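Local coordinates for protein putative short-chain oxidoreductase (Thermus thermophilus, PDB 2YUT) that binds NADP in a Rossmann-fold domain and probably acts as a short-chain dehydrogenase/reductase, its substrate not established, at residues Leu159-Leu171 with Pro179-Val192. Numbering follows the deposited sequence.
Sequences LVLVRLPAVATGL and PKGALSPEEAARKV. With NAP (NADP nicotinamide-adenine-dinucleotide phosphate), chain B.
V167 and L183 form a single beta bridge in the Rossmann fold of this short-chain dehydrogenase/reductase, joining the loop after strand 158-162 to the approach to helix 185-196. L183 N gives its hydrogen to A166 O at 3.0 Å, and A168 N returns a bond to L183 O at 2.8 Å. A water also donates to A166 O and to G181 O.

Apolar packing surrounds the bridge. With CG1 anti to its backbone N (chi1 -177°), V167 lays that methyl against P185 while CG2 reaches A188 CB; the branched side chain serves two partners at once, and alanine lets the helix come near. Farther along, L164 CD2 and V162 CG1 converge on V192 CG2. P165 CG meets L183 CD1 at 3.5 Å, the two side chains crossing at about a right angle, and A166 CB presses on the CG corner of P179, at 3.4 Å.

The loop's other side holds NADP. V167 N binds the nicotinamide carboxamide oxygen O7N at 2.8 Å and V167 O weakly accepts from N7N, together favouring one amide orientation. T169 OG1 donates to phosphate oxygen O1N over a very short 2.5 Å and accepts from L171 N (3.1 Å), closing an ST turn. With an alanine here, O1N would probably lose its hydroxyl donor and L171 N its acceptor. Where helix 185-196 begins, S184 is the N-cap: its OG accepts from E187 N at 3.2 Å.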
loop_
_atom_site.group_PDB
_atom_site.type_symbol
_atom_site.label_atom_id
_atom_site.label_comp_id
_atom_site.label_asym_id
_atom_site.label_seq_id
_atom_site.Cartn_x
_atom_site.Cartn_y
_atom_site.Cartn_z
ATOM N N LEU A 159 -8.108 16.897 3.655
ATOM C CA LEU A 159 -7.431 15.706 4.147
ATOM C C LEU A 159 -6.053 16.141 4.613
ATOM O O LEU A 159 -5.354 16.863 3.908
ATOM C CB LEU A 159 -7.285 14.660 3.039
ATOM C CG LEU A 159 -8.564 14.044 2.468
ATOM C CD1 LEU A 159 -8.198 13.047 1.364
ATOM C CD2 LEU A 159 -9.345 13.350 3.570
ATOM N N VAL A 160 -5.672 15.710 5.809
ATOM C CA VAL A 160 -4.374 16.056 6.371
ATOM C C VAL A 160 -3.585 14.779 6.650
ATOM O O VAL A 160 -4.064 13.883 7.348
ATOM C CB VAL A 160 -4.538 16.840 7.694
ATOM C CG1 VAL A 160 -3.178 17.219 8.253
ATOM C CG2 VAL A 160 -5.390 18.080 7.459
ATOM N N LEU A 161 -2.383 14.692 6.090
ATOM C CA LEU A 161 -1.533 13.530 6.302
ATOM C C LEU A 161 -0.475 13.882 7.343
ATOM O O LEU A 161 0.304 14.816 7.162
ATOM C CB LEU A 161 -0.866 13.108 4.986
ATOM C CG LEU A 161 -0.047 11.809 4.951
ATOM C CD1 LEU A 161 1.292 12.003 5.624
ATOM C CD2 LEU A 161 -0.829 10.697 5.627
ATOM N N VAL A 162 -0.454 13.133 8.438
ATOM C CA VAL A 162 0.508 13.387 9.501
ATOM C C VAL A 162 1.636 12.358 9.553
ATOM O O VAL A 162 1.397 11.151 9.495
ATOM C CB VAL A 162 -0.179 13.395 10.891
ATOM C CG1 VAL A 162 0.863 13.621 11.981
ATOM C CG2 VAL A 162 -1.268 14.467 10.940
ATOM N N ARG A 163 2.867 12.849 9.656
ATOM C CA ARG A 163 4.029 11.984 9.778
ATOM C C ARG A 163 4.632 12.254 11.149
ATOM O O ARG A 163 5.186 13.321 11.405
ATOM C CB ARG A 163 5.048 12.267 8.672
ATOM C CG ARG A 163 4.697 11.600 7.347
ATOM C CD ARG A 163 5.725 11.923 6.270
ATOM N NE ARG A 163 5.459 11.210 5.025
ATOM C CZ ARG A 163 6.166 11.368 3.910
ATOM N NH1 ARG A 163 7.183 12.220 3.885
ATOM N NH2 ARG A 163 5.865 10.666 2.824
ATOM N N LEU A 164 4.497 11.277 12.035
ATOM C CA LEU A 164 4.999 11.402 13.391
ATOM C C LEU A 164 6.266 10.602 13.605
ATOM O O LEU A 164 6.479 9.576 12.965
ATOM C CB LEU A 164 3.957 10.889 14.395
ATOM C CG LEU A 164 2.621 11.618 14.564
ATOM C CD1 LEU A 164 1.680 10.762 15.394
ATOM C CD2 LEU A 164 2.846 12.959 15.227
ATOM N N PRO A 165 7.140 11.082 14.500
ATOM C CA PRO A 165 8.377 10.353 14.785
ATOM C C PRO A 165 7.901 9.268 15.758
ATOM O O PRO A 165 6.696 9.136 15.981
ATOM C CB PRO A 165 9.242 11.407 15.462
ATOM C CG PRO A 165 8.221 12.220 16.215
ATOM C CD PRO A 165 7.114 12.380 15.196
ATOM N N ALA A 166 8.804 8.494 16.341
ATOM C CA ALA A 166 8.354 7.460 17.271
ATOM C C ALA A 166 7.589 8.088 18.447
ATOM O O ALA A 166 7.954 9.161 18.937
ATOM C CB ALA A 166 9.541 6.658 17.785
ATOM N N VAL A 167 6.522 7.417 18.875
ATOM C CA VAL A 167 5.687 7.872 19.986
ATOM C C VAL A 167 5.534 6.687 20.940
ATOM O O VAL A 167 5.297 5.561 20.504
ATOM C CB VAL A 167 4.287 8.320 19.488
ATOM C CG1 VAL A 167 3.460 8.865 20.644
ATOM C CG2 VAL A 167 4.435 9.376 18.406
ATOM N N ALA A 168 5.681 6.942 22.238
ATOM C CA ALA A 168 5.592 5.885 23.245
ATOM C C ALA A 168 4.167 5.411 23.504
ATOM O O ALA A 168 3.458 5.990 24.322
ATOM C CB ALA A 168 6.232 6.362 24.557
ATOM N N THR A 169 3.752 4.360 22.801
ATOM C CA THR A 169 2.414 3.796 22.967
ATOM C C THR A 169 2.509 2.277 22.912
ATOM O O THR A 169 3.575 1.718 22.647
ATOM C CB THR A 169 1.459 4.227 21.840
ATOM O OG1 THR A 169 1.855 3.584 20.619
ATOM C CG2 THR A 169 1.484 5.743 21.651
ATOM N N GLY A 170 1.378 1.618 23.136
ATOM C CA GLY A 170 1.341 0.171 23.095
ATOM C C GLY A 170 1.609 -0.397 21.712
ATOM O O GLY A 170 1.765 -1.607 21.564
ATOM N N LEU A 171 1.661 0.462 20.697
ATOM C CA LEU A 171 1.918 0.004 19.332
ATOM C C LEU A 171 3.220 -0.788 19.276
ATOM O O LEU A 171 3.330 -1.775 18.550
ATOM C CB LEU A 171 2.026 1.194 18.369
ATOM C CG LEU A 171 2.322 0.860 16.900
ATOM C CD1 LEU A 171 1.091 0.219 16.267
ATOM C CD2 LEU A 171 2.705 2.123 16.141
ATOM N N PRO A 179 11.192 3.085 21.053
ATOM C CA PRO A 179 12.625 3.371 20.991
ATOM C C PRO A 179 12.970 4.550 21.893
ATOM O O PRO A 179 12.083 5.217 22.427
ATOM C CB PRO A 179 12.849 3.685 19.517
ATOM C CG PRO A 179 11.564 4.336 19.130
ATOM C CD PRO A 179 10.534 3.437 19.783
ATOM N N LYS A 180 14.262 4.801 22.053
ATOM C CA LYS A 180 14.735 5.891 22.891
ATOM C C LYS A 180 14.285 7.229 22.306
ATOM O O LYS A 180 14.286 7.415 21.091
ATOM C CB LYS A 180 16.263 5.839 22.982
ATOM C CG LYS A 180 16.849 6.585 24.166
ATOM C CD LYS A 180 18.340 6.310 24.304
ATOM C CE LYS A 180 18.897 6.923 25.582
ATOM N NZ LYS A 180 20.346 6.631 25.756
ATOM N N GLY A 181 13.883 8.150 23.175
ATOM C CA GLY A 181 13.450 9.458 22.716
ATOM C C GLY A 181 12.053 9.539 22.122
ATOM O O GLY A 181 11.681 10.571 21.559
ATOM N N ALA A 182 11.270 8.469 22.234
ATOM C CA ALA A 182 9.911 8.488 21.694
ATOM C C ALA A 182 9.061 9.529 22.427
ATOM O O ALA A 182 9.079 9.601 23.658
ATOM C CB ALA A 182 9.274 7.112 21.821
ATOM N N LEU A 183 8.318 10.330 21.668
ATOM C CA LEU A 183 7.470 11.370 22.251
ATOM C C LEU A 183 6.353 10.790 23.102
ATOM O O LEU A 183 5.965 9.635 22.931
ATOM C CB LEU A 183 6.817 12.214 21.156
ATOM C CG LEU A 183 7.677 12.901 20.100
ATOM C CD1 LEU A 183 6.758 13.609 19.108
ATOM C CD2 LEU A 183 8.622 13.886 20.758
ATOM N N SER A 184 5.838 11.600 24.020
ATOM C CA SER A 184 4.726 11.171 24.846
ATOM C C SER A 184 3.541 11.325 23.902
ATOM O O SER A 184 3.526 12.231 23.070
ATOM C CB SER A 184 4.555 12.094 26.063
ATOM O OG SER A 184 4.278 13.424 25.662
ATOM N N PRO A 185 2.543 10.435 23.995
ATOM C CA PRO A 185 1.409 10.597 23.084
ATOM C C PRO A 185 0.735 11.967 23.214
ATOM O O PRO A 185 0.272 12.529 22.223
ATOM C CB PRO A 185 0.491 9.422 23.449
ATOM C CG PRO A 185 0.905 9.048 24.846
ATOM C CD PRO A 185 2.397 9.231 24.827
ATOM N N GLU A 186 0.708 12.511 24.428
ATOM C CA GLU A 186 0.097 13.819 24.660
ATOM C C GLU A 186 0.802 14.908 23.862
ATOM O O GLU A 186 0.161 15.800 23.313
ATOM C CB GLU A 186 0.136 14.184 26.151
ATOM C CG GLU A 186 -0.796 13.365 27.038
ATOM C CD GLU A 186 -0.253 11.987 27.367
ATOM O OE1 GLU A 186 0.919 11.702 27.038
ATOM O OE2 GLU A 186 -1.002 11.188 27.967
ATOM N N GLU A 187 2.127 14.829 23.801
ATOM C CA GLU A 187 2.917 15.810 23.066
ATOM C C GLU A 187 2.670 15.704 21.555
ATOM O O GLU A 187 2.568 16.717 20.864
ATOM C CB GLU A 187 4.411 15.611 23.361
ATOM C CG GLU A 187 5.299 16.688 22.762
ATOM C CD GLU A 187 5.089 18.054 23.404
ATOM O OE1 GLU A 187 4.111 18.233 24.165
ATOM O OE2 GLU A 187 5.906 18.957 23.140
ATOM N N ALA A 188 2.581 14.480 21.042
ATOM C CA ALA A 188 2.341 14.278 19.610
ATOM C C ALA A 188 0.978 14.857 19.227
ATOM O O ALA A 188 0.839 15.537 18.214
ATOM C CB ALA A 188 2.395 12.786 19.268
ATOM N N ALA A 189 -0.027 14.589 20.050
ATOM C CA ALA A 189 -1.367 15.099 19.792
ATOM C C ALA A 189 -1.378 16.628 19.853
ATOM O O ALA A 189 -2.042 17.284 19.045
ATOM C CB ALA A 189 -2.353 14.523 20.812
ATOM N N ARG A 190 -0.645 17.196 20.809
ATOM C CA ARG A 190 -0.594 18.653 20.948
ATOM C C ARG A 190 0.000 19.278 19.687
ATOM O O ARG A 190 -0.532 20.249 19.152
ATOM C CB ARG A 190 0.247 19.056 22.165
ATOM C CG ARG A 190 0.372 20.579 22.345
ATOM C CD ARG A 190 1.289 20.959 23.509
ATOM N NE ARG A 190 2.707 20.708 23.231
ATOM C CZ ARG A 190 3.448 21.401 22.366
ATOM N NH1 ARG A 190 2.920 22.406 21.673
ATOM N NH2 ARG A 190 4.728 21.098 22.198
ATOM N N LYS A 191 1.104 18.713 19.211
ATOM C CA LYS A 191 1.750 19.225 18.011
ATOM C C LYS A 191 0.853 19.081 16.788
ATOM O O LYS A 191 0.798 19.976 15.946
ATOM C CB LYS A 191 3.084 18.511 17.776
ATOM C CG LYS A 191 4.168 18.919 18.771
ATOM C CD LYS A 191 5.532 18.397 18.357
ATOM C CE LYS A 191 6.626 18.940 19.260
ATOM N NZ LYS A 191 7.970 18.475 18.828
ATOM N N VAL A 192 0.138 17.963 16.685
ATOM C CA VAL A 192 -0.748 17.780 15.545
ATOM C C VAL A 192 -1.841 18.839 15.601
ATOM O O VAL A 192 -2.059 19.567 14.637
ATOM C CB VAL A 192 -1.386 16.375 15.538
ATOM C CG1 VAL A 192 -2.435 16.288 14.440
ATOM C CG2 VAL A 192 -0.313 15.325 15.314
HETATM P PA NAP B . -1.903 1.974 19.411
HETATM O O1A NAP B . -1.557 0.409 19.270
HETATM O O2A NAP B . -1.633 2.505 20.766
HETATM O O5B NAP B . -3.452 2.116 19.004
HETATM C C5B NAP B . -3.938 1.518 17.801
HETATM C C4B NAP B . -5.437 1.774 17.653
HETATM O O4B NAP B . -5.875 1.171 16.423
HETATM C C3B NAP B . -6.207 1.088 18.786
HETATM O O3B NAP B . -7.267 1.936 19.235
HETATM C C2B NAP B . -6.785 -0.143 18.090
HETATM O O2B NAP B . -8.023 -0.501 18.709
HETATM C C1B NAP B . -7.100 0.495 16.738
HETATM N N9A NAP B . -7.399 -0.551 15.735
HETATM C C8A NAP B . -6.543 -1.466 15.287
HETATM N N7A NAP B . -7.160 -2.264 14.418
HETATM C C5A NAP B . -8.420 -1.852 14.311
HETATM C C6A NAP B . -9.523 -2.293 13.592
HETATM N N6A NAP B . -9.424 -3.345 12.783
HETATM N N1A NAP B . -10.688 -1.644 13.730
HETATM C C2A NAP B . -10.795 -0.601 14.534
HETATM N N3A NAP B . -9.768 -0.154 15.234
HETATM C C4A NAP B . -8.574 -0.757 15.147
HETATM O O3 NAP B . -1.057 2.699 18.246
HETATM P PN NAP B . -0.742 4.278 18.244
HETATM O O1N NAP B . 0.668 4.493 18.645
HETATM O O2N NAP B . -1.803 5.009 18.972
HETATM O O5D NAP B . -0.836 4.657 16.681
HETATM C C5D NAP B . -1.937 5.418 16.176
HETATM C C4D NAP B . -1.731 5.778 14.702
HETATM O O4D NAP B . -0.495 6.514 14.618
HETATM C C3D NAP B . -1.534 4.517 13.856
HETATM O O3D NAP B . -1.895 4.751 12.492
HETATM C C2D NAP B . -0.026 4.317 13.970
HETATM O O2D NAP B . 0.480 3.531 12.887
HETATM C C1D NAP B . 0.405 5.770 13.779
HETATM N N1N NAP B . 1.826 6.006 14.122
HETATM C C2N NAP B . 2.318 5.622 15.377
HETATM C C3N NAP B . 3.654 5.842 15.692
HETATM C C7N NAP B . 4.192 5.431 17.064
HETATM O O7N NAP B . 5.399 5.447 17.302
HETATM N N7N NAP B . 3.265 5.058 17.942
HETATM C C4N NAP B . 4.499 6.440 14.764
HETATM C C5N NAP B . 4.014 6.823 13.517
HETATM C C6N NAP B . 2.681 6.608 13.192
HETATM P P2B NAP B . -8.095 -1.558 19.923
HETATM O O1X NAP B . -6.821 -1.296 20.871
HETATM O O2X NAP B . -9.396 -1.127 20.770
HETATM O O3X NAP B . -8.167 -2.958 19.449
HETATM O O HOH W 1 10.514 10.606 18.683
#